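PDB 3FKA: uncharacterized NTF-2 like protein from Silicibacter pomeroyi DSS-3, which is of unknown function but has an NTF2-like fold and belongs to a putative lumazine-binding family, so it may bind a small ligand. Local coordinates for residues V77-D82 with G108-V113. Numbering follows the deposited sequence.
Sequences VSVQGD and GSWRIV. With EDO (1,2-ethanediol), chain Q.
The main-chain carbonyl of W110, whose indole reaches toward G81 and D82, accepts a hydrogen bond from 1,2-ethanediol: EDO O2 lies 2.9 Å from W110 O. The contact proper belongs to the curved sheet of the NTF2-like fold. S109 OG approaches the same EDO O2 at 2.6 Å, probably a further hydrogen bond whose proton has a second possible acceptor. The diol, probably from the crystallisation liquor, lies beside the aliphatic part of R111, whose guanidinium bonds to the carbonyl O of E31.

Strands 83-92 and 95-106 separate the two segments, and W110 bridges that gap. Its CG stands anti to its carbonyl carbon (chi1 -67°) and the ring is turned across the CB-CG bond (chi2 93°), which carries the six-membered end to the hairpin turn joining strands 72-80 and 83-92. A large flat indole suits this span: A84, V103 and L105 lie along it, helix 4-24 adds A10 and L11, and the ring of H7 meets it with planes at about 80°.

G81 and D82 are the middle residues of a type II' turn. Glycine fits the first of them because phi there is positive. D82 OD2 is hydrogen-bonded to H43 ND1 of the second subunit, which engages the carboxylate at that interface. V79, a buried branched residue that also touches L11, packs CG1 against W110 CH2 at 4.1 Å, the two side chains crossing at a slant. G81 O sits near the ring plane, 3.8 Å from W110 CH2, at most a weak, long C-H···O contact, and D82 O approaches obliquely, 3.5 Å from W110 CZ3.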
ATOM      1  N   VAL B  77       1.706   0.028   5.955  1.00 23.23           N
ATOM      2  CA  VAL B  77       3.072   0.462   6.206  0.50 23.66           C
ATOM      3  C   VAL B  77       3.873   0.075   4.978  1.00 23.04           C
ATOM      4  O   VAL B  77       3.811  -1.083   4.568  1.00 23.95           O
ATOM      5  CB  VAL B  77       3.737  -0.218   7.416  0.50 23.81           C
ATOM      6  CG1 VAL B  77       5.153   0.345   7.611  0.50 24.24           C
ATOM      7  CG2 VAL B  77       2.919  -0.045   8.699  0.50 24.54           C
ATOM      8  N   SER B  78       4.598   1.033   4.381  1.00 23.23           N
ATOM      9  CA  SER B  78       5.445   0.792   3.209  1.00 23.20           C
ATOM     10  C   SER B  78       6.829   1.314   3.574  1.00 22.95           C
ATOM     11  O   SER B  78       6.938   2.399   4.149  1.00 22.56           O
ATOM     12  CB  SER B  78       4.926   1.479   1.940  1.00 24.10           C
ATOM     13  OG  SER B  78       3.668   0.958   1.550  1.00 25.83           O
ATOM     14  N   VAL B  79       7.878   0.562   3.240  1.00 22.03           N
ATOM     15  CA  VAL B  79       9.241   0.956   3.576  1.00 22.39           C
ATOM     16  C   VAL B  79      10.165   0.749   2.381  1.00 22.42           C
ATOM     17  O   VAL B  79      10.076  -0.287   1.695  1.00 21.95           O
ATOM     18  CB  VAL B  79       9.810   0.115   4.740  1.00 22.42           C
ATOM     19  CG1 VAL B  79      11.247   0.554   5.104  1.00 22.38           C
ATOM     20  CG2 VAL B  79       8.942   0.168   5.993  1.00 22.82           C
ATOM     21  N   GLN B  80      11.002   1.744   2.095  1.00 22.61           N
ATOM     22  CA  GLN B  80      12.038   1.628   1.036  1.00 22.53           C
ATOM     23  C   GLN B  80      13.291   2.223   1.638  1.00 22.34           C
ATOM     24  O   GLN B  80      13.363   3.416   1.816  1.00 22.09           O
ATOM     25  CB  GLN B  80      11.637   2.318  -0.256  1.00 23.19           C
ATOM     26  CG  GLN B  80      10.500   1.636  -1.002  1.00 23.10           C
ATOM     27  CD  GLN B  80      10.897   0.281  -1.636  1.00 24.35           C
ATOM     28  OE1 GLN B  80      12.044   0.071  -2.022  1.00 25.06           O
ATOM     29  NE2 GLN B  80       9.938  -0.619  -1.751  1.00 24.66           N
ATOM     30  N   GLY B  81      14.282   1.391   1.967  1.00 22.41           N
ATOM     31  CA  GLY B  81      15.504   1.919   2.600  1.00 22.64           C
ATOM     32  C   GLY B  81      15.204   2.715   3.870  1.00 23.07           C
ATOM     33  O   GLY B  81      14.623   2.189   4.828  1.00 23.74           O
ATOM     34  N   ASP B  82      15.567   3.998   3.862  1.00 23.29           N
ATOM     35  CA  ASP B  82      15.385   4.873   5.026  1.00 22.96           C
ATOM     36  C   ASP B  82      14.099   5.739   4.989  1.00 22.98           C
ATOM     37  O   ASP B  82      14.001   6.702   5.767  1.00 22.99           O
ATOM     38  CB  ASP B  82      16.663   5.702   5.279  1.00 23.77           C
ATOM     39  CG  ASP B  82      17.033   6.632   4.149  1.00 24.30           C
ATOM     40  OD1 ASP B  82      16.275   6.748   3.175  1.00 24.72           O
ATOM     41  OD2 ASP B  82      18.120   7.248   4.273  1.00 24.83           O
ATOM     42  N   GLY B 108      19.607   7.080  13.253  1.00 23.40           N
ATOM     43  CA  GLY B 108      19.228   5.870  13.999  1.00 24.94           C
ATOM     44  C   GLY B 108      17.789   5.710  14.446  1.00 25.81           C
ATOM     45  O   GLY B 108      17.454   4.684  15.062  1.00 26.45           O
ATOM     46  N   SER B 109      16.928   6.680  14.142  1.00 25.22           N
ATOM     47  CA  SER B 109      15.532   6.547  14.545  1.00 25.07           C
ATOM     48  C   SER B 109      14.554   7.144  13.506  1.00 24.70           C
ATOM     49  O   SER B 109      14.897   8.064  12.772  1.00 23.87           O
ATOM     50  CB  SER B 109      15.326   7.166  15.917  1.00 26.15           C
ATOM     51  OG  SER B 109      15.521   8.553  15.920  1.00 26.54           O
ATOM     52  N   TRP B 110      13.367   6.555  13.449  1.00 24.12           N
ATOM     53  CA  TRP B 110      12.298   6.981  12.544  1.00 24.02           C
ATOM     54  C   TRP B 110      11.636   8.220  13.112  1.00 24.49           C
ATOM     55  O   TRP B 110      11.294   8.237  14.308  1.00 24.44           O
ATOM     56  CB  TRP B 110      11.297   5.856  12.325  1.00 24.07           C
ATOM     57  CG  TRP B 110      11.871   4.692  11.579  1.00 23.91           C
ATOM     58  CD1 TRP B 110      12.434   3.568  12.110  1.00 24.21           C
ATOM     59  CD2 TRP B 110      11.946   4.552  10.164  1.00 24.09           C
ATOM     60  NE1 TRP B 110      12.839   2.717  11.099  1.00 24.07           N
ATOM     61  CE2 TRP B 110      12.559   3.307   9.893  1.00 24.31           C
ATOM     62  CE3 TRP B 110      11.581   5.369   9.090  1.00 23.91           C
ATOM     63  CZ2 TRP B 110      12.787   2.849   8.592  1.00 24.34           C
ATOM     64  CZ3 TRP B 110      11.798   4.899   7.789  1.00 23.98           C
ATOM     65  CH2 TRP B 110      12.383   3.654   7.556  1.00 24.15           C
ATOM     66  N   ARG B 111      11.457   9.254  12.280  1.00 23.78           N
ATOM     67  CA  ARG B 111      10.883  10.523  12.740  1.00 23.77           C
ATOM     68  C   ARG B 111       9.948  11.021  11.636  1.00 24.03           C
ATOM     69  O   ARG B 111      10.257  10.910  10.445  1.00 24.24           O
ATOM     70  CB  ARG B 111      11.993  11.505  13.086  1.00 24.33           C
ATOM     71  CG  ARG B 111      11.560  12.673  13.924  1.00 24.49           C
ATOM     72  CD  ARG B 111      12.758  13.522  14.261  1.00 24.59           C
ATOM     73  NE  ARG B 111      12.384  14.587  15.183  1.00 24.57           N
ATOM     74  CZ  ARG B 111      13.069  15.703  15.383  1.00 25.21           C
ATOM     75  NH1 ARG B 111      14.157  15.996  14.681  1.00 24.82           N
ATOM     76  NH2 ARG B 111      12.603  16.587  16.263  1.00 25.18           N
ATOM     77  N   ILE B 112       8.818  11.569  12.044  1.00 23.33           N
ATOM     78  CA  ILE B 112       7.762  11.964  11.109  1.00 23.60           C
ATOM     79  C   ILE B 112       8.051  13.283  10.389  1.00 23.41           C
ATOM     80  O   ILE B 112       8.335  14.318  11.008  1.00 23.73           O
ATOM     81  CB  ILE B 112       6.404  12.038  11.807  1.00 23.85           C
ATOM     82  CG1 ILE B 112       6.056  10.713  12.500  1.00 24.33           C
ATOM     83  CG2 ILE B 112       5.340  12.414  10.761  1.00 23.73           C
ATOM     84  CD1 ILE B 112       4.837  10.809  13.467  1.00 23.86           C
ATOM     85  N   VAL B 113       7.964  13.220   9.065  1.00 24.20           N
ATOM     86  CA  VAL B 113       8.208  14.343   8.182  1.00 24.08           C
ATOM     87  C   VAL B 113       6.921  15.127   7.909  1.00 24.89           C
ATOM     88  O   VAL B 113       6.938  16.362   7.901  1.00 24.06           O
ATOM     89  CB  VAL B 113       8.859  13.870   6.855  1.00 23.41           C
ATOM     90  CG1 VAL B 113       8.983  15.047   5.828  1.00 24.20           C
ATOM     91  CG2 VAL B 113      10.215  13.235   7.151  1.00 23.17           C
TER
HETATM   92  C1  EDO Q 124      13.880  11.175  17.611  1.00 36.97           C
HETATM   93  O1  EDO Q 124      14.892  11.316  16.594  1.00 37.03           O
HETATM   94  C2  EDO Q 124      12.647  10.493  17.057  1.00 36.87           C
HETATM   95  O2  EDO Q 124      13.027   9.362  16.284  1.00 36.93           O